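Local coordinates for structural polyprotein, VP3 (PDB 5CDD) that probably serves as a structural subunit of the icosahedral capsid of a honeybee virus, being the VP3 piece of a longer polyprotein, at residues 69-74 / 256-261; 80-85 / 173-178; 139-144 / 201-206; 154-159 / 237-242. One frame throughout, in Å; residues are numbered along the deposited sequence.

Interaction 1: 69-74 / 256-261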
# COMPACT_ATOMS: atom_id res chain seq x y z
N LEU B 69 31.13 -35.23 -50.95
CA LEU B 69 31.67 -36.53 -51.32
C LEU B 69 31.63 -36.82 -52.82
O LEU B 69 30.95 -36.14 -53.58
CB LEU B 69 30.90 -37.63 -50.59
CG LEU B 69 30.68 -37.43 -49.09
CD1 LEU B 69 29.74 -38.50 -48.57
CD2 LEU B 69 32.01 -37.48 -48.35
N THR B 70 32.38 -37.84 -53.23
CA THR B 70 32.44 -38.25 -54.63
C THR B 70 31.95 -39.69 -54.73
O THR B 70 32.54 -40.60 -54.14
CB THR B 70 33.88 -38.17 -55.19
OG1 THR B 70 34.37 -36.83 -55.08
CG2 THR B 70 33.89 -38.58 -56.66
N TRP B 71 30.86 -39.89 -55.45
CA TRP B 71 30.30 -41.22 -55.64
C TRP B 71 30.56 -41.64 -57.08
O TRP B 71 30.03 -41.05 -58.02
CB TRP B 71 28.81 -41.20 -55.32
CG TRP B 71 28.14 -42.54 -55.42
CD1 TRP B 71 28.74 -43.77 -55.37
CD2 TRP B 71 26.73 -42.79 -55.53
NE1 TRP B 71 27.79 -44.76 -55.45
CE2 TRP B 71 26.55 -44.19 -55.54
CE3 TRP B 71 25.60 -41.96 -55.61
CZ2 TRP B 71 25.29 -44.78 -55.64
CZ3 TRP B 71 24.35 -42.55 -55.71
CH2 TRP B 71 24.20 -43.95 -55.72
N LYS B 72 31.38 -42.67 -57.24
CA LYS B 72 31.74 -43.18 -58.56
C LYS B 72 30.94 -44.42 -58.92
O LYS B 72 30.43 -45.12 -58.05
CB LYS B 72 33.22 -43.53 -58.60
CG LYS B 72 34.14 -42.44 -58.10
CD LYS B 72 35.56 -42.94 -57.97
CE LYS B 72 36.46 -41.88 -57.36
NZ LYS B 72 37.84 -42.38 -57.16
N THR B 73 30.86 -44.70 -60.22
CA THR B 73 30.16 -45.88 -60.68
C THR B 73 31.02 -47.08 -60.29
O THR B 73 30.61 -48.23 -60.40
CB THR B 73 29.97 -45.84 -62.21
OG1 THR B 73 31.24 -45.74 -62.84
CG2 THR B 73 29.12 -44.63 -62.60
N THR B 74 32.23 -46.78 -59.81
CA THR B 74 33.19 -47.79 -59.40
C THR B 74 33.03 -48.24 -57.94
O THR B 74 33.37 -49.37 -57.60
CB THR B 74 34.64 -47.26 -59.61
OG1 THR B 74 35.14 -47.74 -60.86
CG2 THR B 74 35.56 -47.69 -58.47
N VAL B 256 29.25 -38.22 -59.39
CA VAL B 256 28.12 -37.48 -58.83
C VAL B 256 28.63 -37.02 -57.49
O VAL B 256 29.28 -37.78 -56.77
CB VAL B 256 26.88 -38.39 -58.60
CG1 VAL B 256 26.31 -38.84 -59.93
CG2 VAL B 256 27.26 -39.59 -57.76
N SER B 257 28.36 -35.77 -57.14
CA SER B 257 28.81 -35.26 -55.86
C SER B 257 27.68 -35.34 -54.85
O SER B 257 26.51 -35.14 -55.19
CB SER B 257 29.28 -33.81 -55.99
OG SER B 257 30.39 -33.72 -56.85
N ILE B 258 28.03 -35.67 -53.62
CA ILE B 258 27.04 -35.77 -52.55
C ILE B 258 27.33 -34.67 -51.54
O ILE B 258 28.33 -34.72 -50.82
CB ILE B 258 27.10 -37.13 -51.85
CG1 ILE B 258 26.92 -38.25 -52.88
CG2 ILE B 258 26.02 -37.22 -50.78
CD1 ILE B 258 27.02 -39.63 -52.30
N VAL B 259 26.47 -33.66 -51.51
CA VAL B 259 26.64 -32.54 -50.59
C VAL B 259 25.86 -32.80 -49.31
O VAL B 259 24.71 -33.26 -49.36
CB VAL B 259 26.15 -31.22 -51.23
CG1 VAL B 259 26.43 -30.06 -50.29
CG2 VAL B 259 26.83 -31.00 -52.56
N VAL B 260 26.48 -32.52 -48.17
CA VAL B 260 25.83 -32.73 -46.88
C VAL B 260 25.77 -31.45 -46.06
O VAL B 260 26.80 -30.86 -45.74
CB VAL B 260 26.58 -33.80 -46.06
CG1 VAL B 260 25.86 -34.04 -44.74
CG2 VAL B 260 26.68 -35.09 -46.86
N TRP B 261 24.55 -31.03 -45.72
CA TRP B 261 24.34 -29.83 -44.92
C TRP B 261 24.02 -30.24 -43.49
O TRP B 261 23.43 -31.29 -43.26
CB TRP B 261 23.18 -29.00 -45.48
CG TRP B 261 23.42 -28.46 -46.86
CD1 TRP B 261 23.44 -29.17 -48.03
CD2 TRP B 261 23.67 -27.10 -47.21
NE1 TRP B 261 23.68 -28.33 -49.09
CE2 TRP B 261 23.83 -27.05 -48.61
CE3 TRP B 261 23.77 -25.91 -46.48
CZ2 TRP B 261 24.09 -25.86 -49.30
CZ3 TRP B 261 24.03 -24.72 -47.16
CH2 TRP B 261 24.18 -24.71 -48.55
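The carbonyl oxygen of L69 is approached by two donors from the strand opposite: the amide N of I258, hydrogen-bonded at 3.0 Å from L69 O, and the CA-H of S257, whose CA lies 3.2 Å from the same oxygen. L69 N returns a bond of 2.8 Å to I258 O, closing the two-bond ring of an antiparallel hydrogen-bonded pair. Two residues on, W71 N reaches V256 O at 2.9 Å in a nearly straight bond (N-H...O angle 170°), whereas the return bond from V256 N to W71 O is weak and bent. T70 and S257 between them form a non-hydrogen-bonded pair and turn their side chains to the sheet face opposite that of L69, W71, V256 and I258. On the face of L69, W71, V256 and I258 the contact is apolar. L69 and I258 meet through their first carbons, CB to CB at 4.0 Å. W71 and V256 lie side by side and point the same way. CG of W71 is anti to the backbone N (chi1 -178°); V256 CG2 touches CB and the benzo-ring atom CE3, oblique to the ring. I258 CD1 also touches W71 CB, 3.8 Å away, so that CB meets two side chains of strand 255-265. The two strands are the first and last of the viral jelly roll, B and its partner at the C-terminal end. The opposing sheet packs on the W71 face through P242 and L246 of strand 236-247, the S257 face meets L166 of a neighbouring subunit, and strand 132-144 takes the far edge of 255-265 through backbone bonds of S257 and V259.

Interaction 2: 80-85 / 173-178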
# COMPACT_ATOMS: atom_id res chain seq x y z
N PRO B 80 30.55 -47.87 -46.87
CA PRO B 80 30.50 -46.41 -46.70
C PRO B 80 31.34 -45.68 -47.73
O PRO B 80 32.51 -46.00 -47.93
CB PRO B 80 31.01 -46.21 -45.27
CG PRO B 80 31.95 -47.35 -45.09
CD PRO B 80 31.18 -48.50 -45.70
N ILE B 81 30.72 -44.71 -48.39
CA ILE B 81 31.41 -43.92 -49.41
C ILE B 81 32.75 -43.41 -48.92
O ILE B 81 32.82 -42.66 -47.94
CB ILE B 81 30.56 -42.73 -49.85
CG1 ILE B 81 29.41 -43.23 -50.73
CG2 ILE B 81 31.42 -41.71 -50.60
CD1 ILE B 81 28.43 -42.18 -51.13
N ALA B 82 33.82 -43.80 -49.60
CA ALA B 82 35.16 -43.39 -49.23
C ALA B 82 35.39 -41.91 -49.44
O ALA B 82 35.01 -41.36 -50.47
CB ALA B 82 36.19 -44.18 -50.01
N ASN B 83 36.03 -41.29 -48.46
CA ASN B 83 36.35 -39.87 -48.50
C ASN B 83 37.70 -39.75 -47.80
O ASN B 83 37.90 -38.90 -46.93
CB ASN B 83 35.29 -39.07 -47.75
CG ASN B 83 35.54 -37.58 -47.82
OD1 ASN B 83 35.60 -37.00 -48.90
ND2 ASN B 83 35.67 -36.95 -46.66
N GLY B 84 38.62 -40.61 -48.22
CA GLY B 84 39.93 -40.64 -47.61
C GLY B 84 39.69 -41.32 -46.27
O GLY B 84 38.84 -42.20 -46.17
N ASP B 85 40.43 -40.91 -45.25
CA ASP B 85 40.26 -41.49 -43.92
C ASP B 85 39.51 -40.50 -43.03
O ASP B 85 39.60 -40.56 -41.81
CB ASP B 85 41.62 -41.84 -43.32
CG ASP B 85 42.18 -43.15 -43.87
OD1 ASP B 85 42.05 -43.39 -45.09
OD2 ASP B 85 42.75 -43.94 -43.09
N PRO B 173 36.91 -42.47 -39.12
CA PRO B 173 36.03 -43.64 -39.10
C PRO B 173 36.73 -44.93 -39.50
O PRO B 173 37.74 -44.91 -40.21
CB PRO B 173 34.94 -43.25 -40.09
CG PRO B 173 35.71 -42.51 -41.13
CD PRO B 173 36.63 -41.62 -40.30
N ASP B 174 36.18 -46.05 -39.04
CA ASP B 174 36.72 -47.37 -39.35
C ASP B 174 35.79 -47.99 -40.39
O ASP B 174 34.96 -48.85 -40.06
CB ASP B 174 36.74 -48.24 -38.09
CG ASP B 174 37.58 -49.49 -38.27
OD1 ASP B 174 37.46 -50.15 -39.32
OD2 ASP B 174 38.36 -49.81 -37.35
N GLN B 175 35.93 -47.54 -41.63
CA GLN B 175 35.11 -48.01 -42.74
C GLN B 175 35.00 -49.52 -42.87
O GLN B 175 33.92 -50.04 -43.13
CB GLN B 175 35.66 -47.43 -44.04
CG GLN B 175 35.70 -45.92 -44.04
CD GLN B 175 37.02 -45.40 -44.56
OE1 GLN B 175 38.07 -45.63 -43.96
NE2 GLN B 175 36.98 -44.68 -45.67
N ASP B 176 36.12 -50.21 -42.71
CA ASP B 176 36.12 -51.67 -42.83
C ASP B 176 35.09 -52.32 -41.91
O ASP B 176 34.61 -53.41 -42.19
CB ASP B 176 37.51 -52.22 -42.50
CG ASP B 176 38.60 -51.60 -43.35
OD1 ASP B 176 38.52 -51.68 -44.59
OD2 ASP B 176 39.55 -51.03 -42.76
N GLN B 177 34.75 -51.63 -40.83
CA GLN B 177 33.79 -52.15 -39.87
C GLN B 177 32.36 -51.79 -40.21
O GLN B 177 31.43 -52.27 -39.57
CB GLN B 177 34.12 -51.61 -38.48
CG GLN B 177 35.41 -52.14 -37.90
CD GLN B 177 35.18 -53.18 -36.83
OE1 GLN B 177 34.81 -52.85 -35.70
NE2 GLN B 177 35.38 -54.45 -37.18
N LEU B 178 32.18 -50.95 -41.22
CA LEU B 178 30.84 -50.51 -41.61
C LEU B 178 30.39 -50.99 -42.99
O LEU B 178 29.72 -50.25 -43.71
CB LEU B 178 30.77 -48.99 -41.51
CG LEU B 178 30.97 -48.43 -40.10
CD1 LEU B 178 31.12 -46.93 -40.15
CD2 LEU B 178 29.80 -48.83 -39.21
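P80 and Q175 bring two irregular segments together, their CA atoms 6.3 Å apart, and the backbones approach again where D85 faces P173 at 6.8 Å between CA atoms; 80-85 bows outward between these points, while 173-178 coils into a short 3-10 turn at 175-177. Q175 spans the bow. Its chain bends at chi2 (134°), which sets CD off the extended line, and the amide beyond reaches G84: NE2 donates to G84 O at 3.1 Å. The donor sits nearly along the C=O axis (C=O...N angle 172°), although the acceptor lies tilted out of the glutamine amide plane and the N-H...O angle is only 136°. G84 has positive phi, a conformation that glycine readily adopts. At the other end the pyrrolidine ring of P80 rests on the turn: its CG lies 3.9 Å from Q175 CB and 4.1 Å from L178 CB, so one ring atom touches the first residue of the 3-10 segment and the residue that follows it. The turn itself is held by L178 N bonding to Q175 O at 2.7 Å. P173 adds a smaller contact, its ring CD 3.5 Å from D85 O. Both segments are anchored to the sheet behind them: I81 shares backbone hydrogen bonding with I240, L178 O accepts a bond from R241 NH1, and P80, P173 and L178 all touch V90. D176, on the outer side of the turn, forms a salt bridge with K165. Connections of this kind belong to the viral jelly roll, in which the segment joining strands B and C meets the long E-F connection beside the CHEF sheet.

Interaction 3: 139-144 / 201-206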
# COMPACT_ATOMS: atom_id res chain seq x y z
N TYR B 139 20.16 -33.09 -41.19
CA TYR B 139 21.13 -33.23 -42.26
C TYR B 139 20.41 -33.30 -43.61
O TYR B 139 19.43 -34.02 -43.76
CB TYR B 139 21.93 -34.52 -42.06
CG TYR B 139 22.65 -34.60 -40.73
CD1 TYR B 139 23.85 -33.93 -40.53
CD2 TYR B 139 22.10 -35.31 -39.66
CE1 TYR B 139 24.51 -33.98 -39.29
CE2 TYR B 139 22.75 -35.37 -38.42
CZ TYR B 139 23.95 -34.69 -38.25
OH TYR B 139 24.59 -34.73 -37.03
N ARG B 140 20.89 -32.52 -44.58
CA ARG B 140 20.31 -32.54 -45.91
C ARG B 140 21.35 -33.11 -46.86
O ARG B 140 22.45 -32.58 -46.96
CB ARG B 140 19.91 -31.13 -46.36
CG ARG B 140 19.26 -31.08 -47.73
CD ARG B 140 18.46 -29.79 -47.91
NE ARG B 140 19.29 -28.59 -47.85
CZ ARG B 140 19.95 -28.07 -48.88
NH1 ARG B 140 19.87 -28.63 -50.07
NH2 ARG B 140 20.69 -26.98 -48.70
N ILE B 141 20.99 -34.20 -47.53
CA ILE B 141 21.89 -34.87 -48.46
C ILE B 141 21.45 -34.66 -49.90
O ILE B 141 20.39 -35.13 -50.32
CB ILE B 141 21.95 -36.37 -48.14
CG1 ILE B 141 22.34 -36.55 -46.66
CG2 ILE B 141 22.95 -37.06 -49.05
CD1 ILE B 141 22.28 -37.98 -46.19
N THR B 142 22.28 -33.93 -50.64
CA THR B 142 22.00 -33.62 -52.04
C THR B 142 22.94 -34.38 -52.96
O THR B 142 24.13 -34.52 -52.67
CB THR B 142 22.17 -32.12 -52.32
OG1 THR B 142 21.43 -31.35 -51.36
CG2 THR B 142 21.68 -31.80 -53.72
N VAL B 143 22.42 -34.88 -54.07
CA VAL B 143 23.23 -35.60 -55.04
C VAL B 143 23.28 -34.78 -56.32
O VAL B 143 22.33 -34.78 -57.11
CB VAL B 143 22.63 -36.99 -55.36
CG1 VAL B 143 23.52 -37.72 -56.33
CG2 VAL B 143 22.47 -37.80 -54.08
N VAL B 144 24.39 -34.07 -56.52
CA VAL B 144 24.55 -33.25 -57.71
C VAL B 144 24.82 -34.17 -58.90
O VAL B 144 25.93 -34.66 -59.08
CB VAL B 144 25.72 -32.27 -57.53
CG1 VAL B 144 25.80 -31.35 -58.73
CG2 VAL B 144 25.53 -31.45 -56.26
N VAL B 201 17.11 -35.03 -49.73
CA VAL B 201 16.42 -35.62 -48.59
C VAL B 201 16.95 -34.96 -47.33
O VAL B 201 18.16 -34.78 -47.18
CB VAL B 201 16.64 -37.15 -48.48
CG1 VAL B 201 18.10 -37.47 -48.24
CG2 VAL B 201 15.79 -37.70 -47.33
N THR B 202 16.05 -34.58 -46.44
CA THR B 202 16.44 -33.97 -45.18
C THR B 202 16.15 -34.99 -44.09
O THR B 202 14.99 -35.34 -43.85
CB THR B 202 15.67 -32.69 -44.90
OG1 THR B 202 16.02 -31.69 -45.88
CG2 THR B 202 15.99 -32.16 -43.52
N ILE B 203 17.19 -35.47 -43.43
CA ILE B 203 17.03 -36.45 -42.37
C ILE B 203 17.14 -35.76 -41.02
O ILE B 203 18.13 -35.09 -40.73
CB ILE B 203 18.09 -37.57 -42.49
CG1 ILE B 203 17.93 -38.29 -43.83
CG2 ILE B 203 17.94 -38.54 -41.33
CD1 ILE B 203 18.98 -39.33 -44.11
N ARG B 204 16.12 -35.94 -40.19
CA ARG B 204 16.08 -35.34 -38.86
C ARG B 204 16.22 -36.43 -37.81
O ARG B 204 15.39 -37.34 -37.74
CB ARG B 204 14.76 -34.59 -38.67
CG ARG B 204 14.49 -33.55 -39.74
CD ARG B 204 13.15 -32.84 -39.55
NE ARG B 204 13.11 -32.02 -38.33
CZ ARG B 204 12.75 -32.47 -37.14
NH1 ARG B 204 12.38 -33.74 -36.98
NH2 ARG B 204 12.75 -31.65 -36.09
N VAL B 205 17.26 -36.34 -37.00
CA VAL B 205 17.50 -37.33 -35.96
C VAL B 205 17.29 -36.75 -34.56
O VAL B 205 18.12 -36.01 -34.05
CB VAL B 205 18.93 -37.90 -36.05
CG1 VAL B 205 19.11 -39.04 -35.07
CG2 VAL B 205 19.22 -38.36 -37.47
N PRO B 206 16.15 -37.08 -33.92
CA PRO B 206 15.85 -36.60 -32.57
C PRO B 206 16.91 -37.05 -31.58
O PRO B 206 17.67 -37.98 -31.84
CB PRO B 206 14.49 -37.22 -32.28
CG PRO B 206 13.85 -37.25 -33.64
CD PRO B 206 14.98 -37.77 -34.50
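R140 and T202 face each other across strands D and G of the jelly roll, the G end of its BIDG sheet, with their side chains on one sheet face and those of Y139, I141 and I203 on the other. The arginine slants across the threonine by its aliphatic part: CG and CD pass T202 OG1, CD at 3.7 Å, before the chain bends at chi3 (62°) and NE turns off its course. The guanidinium leads away from the contact, to a salt bridge with E200, another with E123 of a neighbouring subunit and a cation-pi contact with W261. T202 OG1 in turn is hydrogen-bonded to N8 ND2 of a further neighbouring chain. On the opposite face I141 is the middle of an apolar row. Its CB lies beside V201 CG1 at 4.0 Å, and its CD1 reaches obliquely to CD1 of I203, 4.1 Å away. The core beneath this row includes I155 and I240 of the opposing sheet. Y139 stands next to I203 but meets it through backbone rather than side chain: Y139 N bonds to I203 O at 2.9 Å and I203 N to Y139 O at 2.7 Å, while the phenol ring continues toward L238. R140 and T202 form the non-hydrogen-bonded pair that follows. T202, I203 and R204 also pair in parallel with a strand of a neighbouring subunit, which carries the sheet across the interface. V201 O is met twice by the D strand: by I141 N in a hydrogen bond of 2.9 Å and by the CA-H of R140, its CA 3.4 Å away.

Interaction 4: 154-159 / 237-242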
# COMPACT_ATOMS: atom_id res chain seq x y z
N GLU B 154 22.03 -45.32 -49.56
CA GLU B 154 21.43 -45.69 -48.28
C GLU B 154 22.02 -44.87 -47.14
O GLU B 154 23.24 -44.69 -47.06
CB GLU B 154 21.66 -47.17 -48.00
CG GLU B 154 21.29 -47.62 -46.60
CD GLU B 154 21.73 -49.05 -46.31
OE1 GLU B 154 22.94 -49.33 -46.44
OE2 GLU B 154 20.87 -49.87 -45.95
N ILE B 155 21.16 -44.36 -46.27
CA ILE B 155 21.59 -43.57 -45.13
C ILE B 155 20.85 -44.11 -43.91
O ILE B 155 19.64 -43.95 -43.80
CB ILE B 155 21.25 -42.08 -45.31
CG1 ILE B 155 21.81 -41.56 -46.63
CG2 ILE B 155 21.82 -41.28 -44.15
CD1 ILE B 155 20.75 -41.09 -47.62
N PHE B 156 21.58 -44.76 -43.01
CA PHE B 156 20.96 -45.32 -41.81
C PHE B 156 21.60 -44.77 -40.55
O PHE B 156 22.71 -44.25 -40.57
CB PHE B 156 21.05 -46.85 -41.85
CG PHE B 156 22.45 -47.40 -41.71
CD1 PHE B 156 22.97 -47.70 -40.46
CD2 PHE B 156 23.23 -47.62 -42.84
CE1 PHE B 156 24.27 -48.21 -40.33
CE2 PHE B 156 24.52 -48.13 -42.72
CZ PHE B 156 25.04 -48.43 -41.46
N PHE B 157 20.88 -44.89 -39.43
CA PHE B 157 21.37 -44.41 -38.15
C PHE B 157 21.69 -45.55 -37.19
O PHE B 157 20.91 -46.49 -37.02
CB PHE B 157 20.33 -43.49 -37.49
CG PHE B 157 20.72 -43.03 -36.11
CD1 PHE B 157 21.81 -42.18 -35.93
CD2 PHE B 157 20.02 -43.47 -35.00
CE1 PHE B 157 22.19 -41.78 -34.65
CE2 PHE B 157 20.39 -43.08 -33.71
CZ PHE B 157 21.48 -42.23 -33.54
N GLU B 158 22.86 -45.45 -36.56
CA GLU B 158 23.31 -46.44 -35.61
C GLU B 158 23.64 -45.74 -34.29
O GLU B 158 24.55 -44.91 -34.23
CB GLU B 158 24.55 -47.16 -36.15
CG GLU B 158 25.27 -48.07 -35.16
CD GLU B 158 24.37 -49.12 -34.53
OE1 GLU B 158 23.50 -49.67 -35.24
OE2 GLU B 158 24.53 -49.41 -33.33
N PRO B 159 22.89 -46.06 -33.23
CA PRO B 159 23.13 -45.44 -31.92
C PRO B 159 24.30 -46.09 -31.20
O PRO B 159 24.58 -47.27 -31.39
CB PRO B 159 21.81 -45.69 -31.20
CG PRO B 159 21.42 -47.04 -31.71
CD PRO B 159 21.70 -46.92 -33.19
N PHE B 237 25.76 -42.28 -35.10
CA PHE B 237 26.30 -41.84 -36.38
C PHE B 237 25.43 -42.24 -37.56
O PHE B 237 24.60 -43.15 -37.47
CB PHE B 237 27.72 -42.40 -36.57
CG PHE B 237 27.76 -43.90 -36.72
CD1 PHE B 237 27.58 -44.50 -37.97
CD2 PHE B 237 27.97 -44.73 -35.61
CE1 PHE B 237 27.62 -45.89 -38.11
CE2 PHE B 237 28.01 -46.12 -35.75
CZ PHE B 237 27.83 -46.70 -37.00
N LEU B 238 25.62 -41.53 -38.67
CA LEU B 238 24.89 -41.82 -39.90
C LEU B 238 25.89 -42.46 -40.85
O LEU B 238 27.08 -42.18 -40.78
CB LEU B 238 24.36 -40.53 -40.54
CG LEU B 238 23.18 -39.82 -39.89
CD1 LEU B 238 22.89 -38.54 -40.64
CD2 LEU B 238 21.96 -40.71 -39.94
N CYS B 239 25.40 -43.32 -41.73
CA CYS B 239 26.28 -43.99 -42.67
C CYS B 239 25.68 -43.97 -44.07
O CYS B 239 24.53 -44.38 -44.27
CB CYS B 239 26.51 -45.44 -42.22
SG CYS B 239 27.84 -46.27 -43.08
N ILE B 240 26.46 -43.48 -45.03
CA ILE B 240 26.01 -43.39 -46.42
C ILE B 240 26.66 -44.47 -47.27
O ILE B 240 27.84 -44.37 -47.63
CB ILE B 240 26.34 -42.00 -47.00
CG1 ILE B 240 25.78 -40.91 -46.09
CG2 ILE B 240 25.74 -41.87 -48.40
CD1 ILE B 240 26.12 -39.50 -46.53
N ARG B 241 25.89 -45.51 -47.60
CA ARG B 241 26.39 -46.62 -48.41
C ARG B 241 25.49 -46.89 -49.60
O ARG B 241 24.26 -46.85 -49.48
CB ARG B 241 26.48 -47.89 -47.56
CG ARG B 241 27.27 -47.73 -46.27
CD ARG B 241 27.39 -49.05 -45.53
NE ARG B 241 26.09 -49.68 -45.32
CZ ARG B 241 25.89 -50.73 -44.54
NH1 ARG B 241 26.90 -51.27 -43.88
NH2 ARG B 241 24.67 -51.25 -44.41
N PRO B 242 26.08 -47.16 -50.77
CA PRO B 242 25.28 -47.44 -51.97
C PRO B 242 24.55 -48.78 -51.87
O PRO B 242 25.14 -49.78 -51.47
CB PRO B 242 26.32 -47.45 -53.09
CG PRO B 242 27.41 -46.57 -52.56
CD PRO B 242 27.50 -47.00 -51.12
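Strands E and H form the centre of the CHEF sheet of the viral jelly roll, and E154-E158 pairs antiparallel with F237-R241 over five residues. Side chains of E154, F156, E158, F237, C239 and R241 share one face. Here the F156 ring is the hub: C239 CB lies over its face, 3.4 Å from CE2, with the sulfur oblique to it. The ring's CE2 edge is directed at a face of the R241 guanidinium, the two planes 56° apart. E154 OE1 meets the guanidinium at its edge and in plane, in a salt bridge of 3.3 Å to R241 NH2; the bond to NE is longer and weak. Other partners secure both ends, S185 OG for E154 OE2, and A183 O and L178 O for R241 NH1. The carboxylate of E158 leads away from strand H and is gripped by R196 and T194 of a neighbouring subunit. On the reverse face, I155 and I240 lie side by side, CG1 to CG1 at 4.1 Å, and L238 CD2 reaches the edge of the F157 ring; this side packs on strands D and G through I141 and I203. Back on the F156 face, at the far end, E158 CB sits over the F237 ring in a CH-pi contact, 3.8 Å from its centroid and 27° off the normal.

In the fold
From the N terminus, 69-74 opens the widest loop, and interaction 1 closes it only at 256-261; the other three contacts fall within it. Among these, every pair crosses: interaction 2 starts at 80-85 and closes at 173-178, after 139-144 and 154-159 have passed, and interaction 3 closes at 201-206 before interaction 4 does at 237-242. Such interleaving follows from the jelly-roll order of strands. Interactions 1 and 3 belong to one sheet, joined where strands 255-265 and 132-144 pair; interaction 4 is in the opposing sheet and packs against both. Interaction 2 flanks that second sheet, and I81 also touches I258 of interaction 1.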